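Local coordinates for Alpha/beta hydrolase fold protein (Chitinophaga pinensis, PDB 4PW0) that is of unknown function but probably hydrolyses a substrate not yet identified, using a likely Ser-His-Asp triad of the alpha/beta hydrolase fold, at residues Thr16-Ile19 with Thr24-Ala27; Ile68-Asn71 with Leu76-Gly79; Gln138-Leu143 with Thr239-Glu244. One frame throughout, in Å; residues are numbered along the deposited sequence. Where two conformers were deposited one is given.

Interaction 1: residues Thr16-Ile19 with Thr24-Ala27; sequences TQYI and TRYA
Ile-19 and Tyr-26 face each other as the hydrogen-bonded pair of an antiparallel beta hairpin. This is the tight part of the contact. Ile-19 N donates to Tyr-26 O at 2.9 Å. The return bond, Tyr-26 N to Ile-19 O, is also 2.9 Å and nearly straight, with 170° at the hydrogen. Beside this pair, CG2 of Ile-19 rests 4.1 Å from CB of Tyr-26. The rest of the Tyr-26 side chain leads away, and its OH bonds Glu-94 of helix 85-98. The next pair, Tyr-18 and Ala-27, is non-hydrogen-bonded and puts its side chains on the other face. There CE1 of Tyr-18 lies 3.8 Å from CB of Ala-27. Ala-27 is buried under the ring, while solvent reaches Tyr-18 and, in part, Arg-25. CG of Tyr-18 lies beside the backbone N (chi1 -53°), which lays the ring alongside the Arg-25 chain. CD1 of Tyr-18 is 3.6 Å from CD of Arg-25. The hairpin forms the outer edge of the hydrolase sheet within the chain. Its chemistry implies that backbone bonds fix the strand register, while Tyr-18 and the aliphatic part of Arg-25, a residue with two conformers, add apolar contact.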
loop_
_atom_site.group_PDB
_atom_site.type_symbol
_atom_site.label_atom_id
_atom_site.label_comp_id
_atom_site.label_asym_id
_atom_site.label_seq_id
_atom_site.Cartn_x
_atom_site.Cartn_y
_atom_site.Cartn_z
ATOM N N THR A 16 -31.059 -10.397 7.072
ATOM C CA THR A 16 -31.051 -10.769 5.676
ATOM C C THR A 16 -32.357 -10.255 5.046
ATOM O O THR A 16 -33.455 -10.543 5.515
ATOM C CB THR A 16 -30.821 -12.264 5.524
ATOM O OG1 THR A 16 -29.625 -12.641 6.251
ATOM C CG2 THR A 16 -30.713 -12.643 4.055
ATOM N N GLN A 17 -32.200 -9.445 4.014
ATOM C CA GLN A 17 -33.287 -8.866 3.244
ATOM C C GLN A 17 -33.361 -9.522 1.876
ATOM O O GLN A 17 -32.412 -10.183 1.425
ATOM C CB GLN A 17 -33.130 -7.371 3.123
ATOM C CG GLN A 17 -33.101 -6.666 4.469
ATOM C CD GLN A 17 -33.057 -5.155 4.348
ATOM O OE1 GLN A 17 -32.043 -4.502 4.660
ATOM N NE2 GLN A 17 -34.139 -4.584 3.871
ATOM N N TYR A 18 -34.509 -9.381 1.232
ATOM C CA TYR A 18 -34.747 -10.034 -0.028
ATOM C C TYR A 18 -35.408 -9.048 -0.953
ATOM O O TYR A 18 -36.272 -8.231 -0.533
ATOM C CB TYR A 18 -35.620 -11.294 0.123
ATOM C CG TYR A 18 -35.111 -12.280 1.131
ATOM C CD1 TYR A 18 -34.112 -13.226 0.810
ATOM C CD2 TYR A 18 -35.537 -12.207 2.436
ATOM C CE1 TYR A 18 -33.628 -14.068 1.784
ATOM C CE2 TYR A 18 -35.047 -13.049 3.415
ATOM C CZ TYR A 18 -34.093 -13.981 3.078
ATOM O OH TYR A 18 -33.609 -14.801 4.073
ATOM N N ILE A 19 -35.022 -9.113 -2.217
ATOM C CA ILE A 19 -35.640 -8.297 -3.264
ATOM C C ILE A 19 -35.835 -9.119 -4.525
ATOM O O ILE A 19 -34.919 -9.828 -4.969
ATOM C CB ILE A 19 -34.907 -6.973 -3.546
ATOM C CG1 ILE A 19 -35.708 -6.108 -4.537
ATOM C CG2 ILE A 19 -33.487 -7.202 -4.071
ATOM C CD1 ILE A 19 -35.218 -4.681 -4.617
ATOM N N THR A 24 -35.955 -13.333 -10.039
ATOM C CA THR A 24 -34.936 -13.858 -9.124
ATOM C C THR A 24 -35.079 -13.142 -7.767
ATOM O O THR A 24 -35.201 -11.891 -7.716
ATOM C CB THR A 24 -33.522 -13.573 -9.712
ATOM O OG1 THR A 24 -33.382 -14.229 -10.988
ATOM C CG2 THR A 24 -32.432 -13.996 -8.757
ATOM N N ARG A 25 -34.997 -13.915 -6.688
ATOM C CA ARG A 25 -34.972 -13.377 -5.329
ATOM C C ARG A 25 -33.509 -13.221 -4.935
ATOM O O ARG A 25 -32.799 -14.218 -4.864
ATOM C CB ARG A 25 -35.626 -14.343 -4.335
ATOM C CG ARG A 25 -35.385 -14.014 -2.858
ATOM C CD ARG A 25 -35.381 -15.220 -1.893
ATOM N NE ARG A 25 -34.711 -16.425 -2.411
ATOM C CZ ARG A 25 -34.339 -17.488 -1.683
ATOM N NH1 ARG A 25 -34.462 -17.514 -0.349
ATOM N NH2 ARG A 25 -33.762 -18.528 -2.301
ATOM N N TYR A 26 -33.063 -11.984 -4.738
ATOM C CA TYR A 26 -31.699 -11.685 -4.247
ATOM C C TYR A 26 -31.718 -11.448 -2.752
ATOM O O TYR A 26 -32.489 -10.604 -2.264
ATOM C CB TYR A 26 -31.118 -10.477 -4.959
ATOM C CG TYR A 26 -30.788 -10.707 -6.411
ATOM C CD1 TYR A 26 -29.534 -11.186 -6.807
ATOM C CD2 TYR A 26 -31.705 -10.422 -7.401
ATOM C CE1 TYR A 26 -29.239 -11.387 -8.126
ATOM C CE2 TYR A 26 -31.403 -10.612 -8.748
ATOM C CZ TYR A 26 -30.157 -11.082 -9.114
ATOM O OH TYR A 26 -29.821 -11.347 -10.428
ATOM N N ALA A 27 -30.845 -12.176 -2.047
ATOM C CA ALA A 27 -30.621 -12.003 -0.638
ATOM C C ALA A 27 -29.455 -11.013 -0.408
ATOM O O ALA A 27 -28.412 -11.079 -1.076
ATOM C CB ALA A 27 -30.298 -13.341 0.022
#

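Interaction 2: residues Ile68-Asn71 with Leu76-Gly79; sequences IFDN and LSSG
Ser-77 OG is held by two hydrogen bonds. It donates to Asp-70 O at 2.7 Å, and it also bonds the backbone N of Ala-27 on strand 24-31. Asp-70 and Ser-77 match the first and last positions of the D-x-R-G-x-G-x-S sequence known in alpha/beta hydrolases, here with a lysine in the arginine place. The bond between them closes the loop that follows strand 66-69. The hydroxyl approaches Asp-70 O from above the carbonyl plane, 46° out of it, and not along a lone pair. With chi1 at -68°, OG of Ser-77 sits next to its own backbone N and turns back onto the strand end, 3.3 Å from CB of Asp-70. A second link is weak. Leu-76 N reaches OD2 of Asp-70 at 3.4 Å, with a bent angle of 139° at the hydrogen. The same N bonds OD1 of Asp-192, whose OD2 lies close to OD2 of Asp-70. Two carboxylates so near each other may raise the proton affinity of one of them. CB of Asn-71 points away from 76-79, and its ND2 bonds Met-88 O in helix 85-98. Its carbonyl O stays at the contact, 3.4 Å from CB of Ser-77.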
loop_
_atom_site.group_PDB
_atom_site.type_symbol
_atom_site.label_atom_id
_atom_site.label_comp_id
_atom_site.label_asym_id
_atom_site.label_seq_id
_atom_site.Cartn_x
_atom_site.Cartn_y
_atom_site.Cartn_z
ATOM N N ILE A 68 -23.748 -6.021 1.190
ATOM C CA ILE A 68 -23.275 -7.362 0.855
ATOM C C ILE A 68 -24.442 -8.126 0.285
ATOM O O ILE A 68 -25.600 -7.944 0.742
ATOM C CB ILE A 68 -22.609 -8.098 2.043
ATOM C CG1 ILE A 68 -23.489 -8.094 3.317
ATOM C CG2 ILE A 68 -21.225 -7.501 2.329
ATOM C CD1 ILE A 68 -22.986 -9.003 4.414
ATOM N N PHE A 69 -24.211 -8.933 -0.726
ATOM C CA PHE A 69 -25.275 -9.665 -1.387
ATOM C C PHE A 69 -24.847 -11.002 -1.901
ATOM O O PHE A 69 -23.658 -11.212 -2.208
ATOM C CB PHE A 69 -25.908 -8.823 -2.524
ATOM C CG PHE A 69 -25.083 -8.754 -3.785
ATOM C CD1 PHE A 69 -23.934 -7.955 -3.855
ATOM C CD2 PHE A 69 -25.452 -9.465 -4.883
ATOM C CE1 PHE A 69 -23.183 -7.919 -5.020
ATOM C CE2 PHE A 69 -24.720 -9.435 -6.059
ATOM C CZ PHE A 69 -23.567 -8.654 -6.126
ATOM N N ASP A 70 -25.814 -11.899 -2.080
ATOM C CA ASP A 70 -25.609 -13.133 -2.788
ATOM C C ASP A 70 -26.022 -12.933 -4.237
ATOM O O ASP A 70 -27.191 -12.560 -4.539
ATOM C CB ASP A 70 -26.383 -14.278 -2.209
ATOM C CG ASP A 70 -25.846 -14.819 -0.900
ATOM O OD1 ASP A 70 -24.612 -14.834 -0.698
ATOM O OD2 ASP A 70 -26.701 -15.279 -0.046
ATOM N N ASN A 71 -25.104 -13.120 -5.161
ATOM C CA ASN A 71 -25.444 -13.058 -6.571
ATOM C C ASN A 71 -26.392 -14.244 -6.923
ATOM O O ASN A 71 -26.604 -15.151 -6.128
ATOM C CB ASN A 71 -24.154 -13.006 -7.395
ATOM C CG ASN A 71 -24.307 -12.229 -8.699
ATOM O OD1 ASN A 71 -25.387 -12.200 -9.328
ATOM N ND2 ASN A 71 -23.225 -11.548 -9.116
ATOM N N LEU A 76 -28.825 -17.910 -0.215
ATOM C CA LEU A 76 -30.285 -17.639 -0.143
ATOM C C LEU A 76 -30.833 -16.919 -1.381
ATOM O O LEU A 76 -32.057 -16.734 -1.492
ATOM C CB LEU A 76 -30.604 -16.854 1.120
ATOM C CG LEU A 76 -30.658 -17.693 2.384
ATOM C CD1 LEU A 76 -30.524 -16.751 3.586
ATOM C CD2 LEU A 76 -31.913 -18.582 2.427
ATOM N N SER A 77 -29.989 -16.501 -2.329
ATOM C CA SER A 77 -30.521 -16.024 -3.596
ATOM C C SER A 77 -31.007 -17.169 -4.461
ATOM O O SER A 77 -30.369 -18.223 -4.608
ATOM C CB SER A 77 -29.499 -15.181 -4.355
ATOM O OG SER A 77 -29.288 -13.999 -3.652
ATOM N N SER A 78 -32.150 -16.958 -5.094
ATOM C CA SER A 78 -32.711 -18.007 -5.928
ATOM C C SER A 78 -32.060 -18.062 -7.321
ATOM O O SER A 78 -31.247 -17.184 -7.685
ATOM C CB SER A 78 -34.244 -17.820 -6.066
ATOM O OG SER A 78 -34.549 -16.751 -6.942
ATOM N N GLY A 79 -32.483 -19.048 -8.083
ATOM C CA GLY A 79 -32.122 -19.159 -9.465
ATOM C C GLY A 79 -30.850 -19.963 -9.728
ATOM O O GLY A 79 -30.338 -20.667 -8.841
#

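Interaction 3: residues Gln138-Leu143 with Thr239-Glu244; sequences QGVKVL and TYNSYE
CG of Asn-241 stands anti to the carbonyl carbon (chi1 -73°), and CG1 of Val-140 holds the same position on its own residue (chi1 -72°). These torsions bring the amide and the methyl together from opposite directions. CG1 of Val-140 is 3.6 Å from each of CG, OD1 and ND2 of Asn-241. It therefore sits over the flat of the amide, about 3.3 Å above its plane. Val-142 comes in differently. Its CG1 lies 3.8 Å from ND2 of Asn-241, near the amide plane and almost in line with the C-N bond. No direct hydrogen bond crosses the contact. A water does the joining instead. It accepts from ND2 of Asn-241 and from the backbone N of Val-142, each at 3.1 Å. The water lies close to the amide plane, on the OD1 side of ND2. ND2 also bonds Met-237 O, and this second bond should help to fix the rotation of the amide. In the alpha/beta hydrolase fold, segment 138-143 follows strand 127-133 and leads into the helices 146-154 to 197-212, probably the cap. Helix 240-248 follows strand 226-231. The contact thus joins the root of the inserted helices to the body of the fold. The side chain of Val-142 lies near the likely triad without touching it. On the loop, Leu-143 N returns to Val-140 O at 3.3 Å and closes a turn. Tyr-240 packs against Tyr-243 of the second subunit, so the helix also serves the dimer interface.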
loop_
_atom_site.group_PDB
_atom_site.type_symbol
_atom_site.label_atom_id
_atom_site.label_comp_id
_atom_site.label_asym_id
_atom_site.label_seq_id
_atom_site.Cartn_x
_atom_site.Cartn_y
_atom_site.Cartn_z
ATOM N N GLN A 138 -8.135 -10.355 -16.750
ATOM C CA GLN A 138 -8.495 -11.372 -17.714
ATOM C C GLN A 138 -7.241 -11.961 -18.369
ATOM O O GLN A 138 -6.286 -11.258 -18.669
ATOM C CB GLN A 138 -9.342 -10.801 -18.840
ATOM C CG GLN A 138 -10.726 -10.348 -18.476
ATOM C CD GLN A 138 -11.485 -9.818 -19.659
ATOM O OE1 GLN A 138 -10.933 -9.068 -20.459
ATOM N NE2 GLN A 138 -12.746 -10.146 -19.754
ATOM N N GLY A 139 -7.321 -13.252 -18.676
ATOM C CA GLY A 139 -6.353 -13.896 -19.548
ATOM C C GLY A 139 -5.143 -14.501 -18.891
ATOM O O GLY A 139 -4.272 -15.074 -19.538
ATOM N N VAL A 140 -5.062 -14.419 -17.566
ATOM C CA VAL A 140 -3.846 -14.855 -16.901
ATOM C C VAL A 140 -3.697 -16.366 -16.882
ATOM O O VAL A 140 -4.644 -17.110 -16.590
ATOM C CB VAL A 140 -3.786 -14.306 -15.461
ATOM C CG1 VAL A 140 -3.506 -12.806 -15.488
ATOM C CG2 VAL A 140 -5.027 -14.642 -14.613
ATOM N N LYS A 141 -2.478 -16.830 -17.159
ATOM C CA LYS A 141 -2.195 -18.245 -17.280
ATOM C C LYS A 141 -2.393 -19.018 -15.981
ATOM O O LYS A 141 -2.708 -20.202 -15.991
ATOM C CB LYS A 141 -0.765 -18.437 -17.813
ATOM C CG LYS A 141 -0.440 -17.718 -19.114
ATOM C CD LYS A 141 -1.400 -18.045 -20.251
ATOM C CE LYS A 141 -0.835 -17.580 -21.583
ATOM N NZ LYS A 141 -1.928 -17.511 -22.580
ATOM N N VAL A 142 -2.204 -18.368 -14.838
ATOM C CA VAL A 142 -2.301 -19.082 -13.564
ATOM C C VAL A 142 -3.700 -19.692 -13.394
ATOM O O VAL A 142 -3.837 -20.733 -12.769
ATOM C CB VAL A 142 -1.939 -18.164 -12.361
ATOM C CG1 VAL A 142 -2.947 -17.044 -12.193
ATOM C CG2 VAL A 142 -1.783 -18.951 -11.063
ATOM N N LEU A 143 -4.730 -19.048 -13.940
ATOM C CA LEU A 143 -6.081 -19.539 -13.763
ATOM C C LEU A 143 -6.366 -20.755 -14.648
ATOM O O LEU A 143 -7.348 -21.433 -14.421
ATOM C CB LEU A 143 -7.102 -18.444 -14.040
ATOM C CG LEU A 143 -7.133 -17.369 -12.932
ATOM C CD1 LEU A 143 -8.034 -16.239 -13.342
ATOM C CD2 LEU A 143 -7.573 -17.949 -11.573
ATOM N N THR A 239 0.602 -13.311 -7.034
ATOM C CA THR A 239 0.789 -11.969 -6.545
ATOM C C THR A 239 1.249 -11.018 -7.642
ATOM O O THR A 239 0.834 -9.858 -7.655
ATOM C CB THR A 239 1.728 -11.993 -5.360
ATOM O OG1 THR A 239 1.051 -12.662 -4.286
ATOM C CG2 THR A 239 2.158 -10.593 -4.919
ATOM N N TYR A 240 2.110 -11.479 -8.557
ATOM C CA TYR A 240 2.602 -10.571 -9.586
ATOM C C TYR A 240 1.514 -10.018 -10.460
ATOM O O TYR A 240 1.617 -8.903 -10.988
ATOM C CB TYR A 240 3.667 -11.273 -10.441
ATOM C CG TYR A 240 4.387 -10.312 -11.347
ATOM C CD1 TYR A 240 5.385 -9.527 -10.887
ATOM C CD2 TYR A 240 3.979 -10.178 -12.639
ATOM C CE1 TYR A 240 6.021 -8.613 -11.709
ATOM C CE2 TYR A 240 4.581 -9.253 -13.493
ATOM C CZ TYR A 240 5.613 -8.493 -13.016
ATOM O OH TYR A 240 6.248 -7.563 -13.817
ATOM N N ASN A 241 0.418 -10.752 -10.587
ATOM C CA ASN A 241 -0.720 -10.234 -11.354
ATOM C C ASN A 241 -1.399 -9.004 -10.740
ATOM O O ASN A 241 -2.097 -8.261 -11.451
ATOM C CB ASN A 241 -1.720 -11.322 -11.675
ATOM C CG ASN A 241 -1.198 -12.244 -12.739
ATOM O OD1 ASN A 241 -0.531 -11.791 -13.696
ATOM N ND2 ASN A 241 -1.511 -13.516 -12.619
ATOM N N SER A 242 -1.185 -8.771 -9.443
ATOM C CA SER A 242 -1.650 -7.543 -8.830
ATOM C C SER A 242 -0.713 -6.384 -9.162
ATOM O O SER A 242 -1.175 -5.227 -9.334
ATOM C CB SER A 242 -1.832 -7.719 -7.329
ATOM O OG SER A 242 -2.963 -8.556 -7.065
ATOM N N TYR A 243 0.578 -6.664 -9.233
ATOM C CA TYR A 243 1.513 -5.689 -9.795
ATOM C C TYR A 243 1.155 -5.373 -11.247
ATOM O O TYR A 243 1.171 -4.208 -11.663
ATOM C CB TYR A 243 2.961 -6.140 -9.630
ATOM C CG TYR A 243 4.000 -5.126 -10.067
ATOM C CD1 TYR A 243 3.948 -3.841 -9.643
ATOM C CD2 TYR A 243 4.992 -5.463 -10.964
ATOM C CE1 TYR A 243 4.860 -2.920 -10.022
ATOM C CE2 TYR A 243 5.903 -4.525 -11.384
ATOM C CZ TYR A 243 5.825 -3.246 -10.857
ATOM O OH TYR A 243 6.729 -2.287 -11.181
ATOM N N GLU A 244 0.759 -6.383 -12.027
ATOM C CA GLU A 244 0.291 -6.132 -13.391
ATOM C C GLU A 244 -0.923 -5.230 -13.440
ATOM O O GLU A 244 -0.989 -4.308 -14.270
ATOM C CB GLU A 244 -0.047 -7.434 -14.143
ATOM C CG GLU A 244 1.179 -8.186 -14.608
ATOM C CD GLU A 244 1.847 -7.549 -15.824
ATOM O OE1 GLU A 244 1.352 -6.488 -16.301
ATOM O OE2 GLU A 244 2.849 -8.117 -16.304
HETATM O O HOH W 1 -0.643 -15.760 -14.525
#

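How the interactions relate
Interactions 1 and 2 are neighbours, with centres 6 Å apart. Both lie towards the edge of the sheet that strand 17-21 forms within the chain, and strand 24-31 borders strand 66-69 there. Ser-77 and Ser-78 of interaction 2 hydrogen-bond to Ala-27 and Arg-25, so the loop ties directly onto the hairpin. Both contacts are partly buried, but one rests on strand backbone pairing and the other on a serine hydroxyl bonded to a backbone carbonyl, with a weak bond to a carboxylate. Interaction 3 lies on the opposite side of the chain's centre, with nearest atoms about 15 Å from interaction 2. It is a surface contact between a loop and a helix, made by methyl groups, an amide and a water.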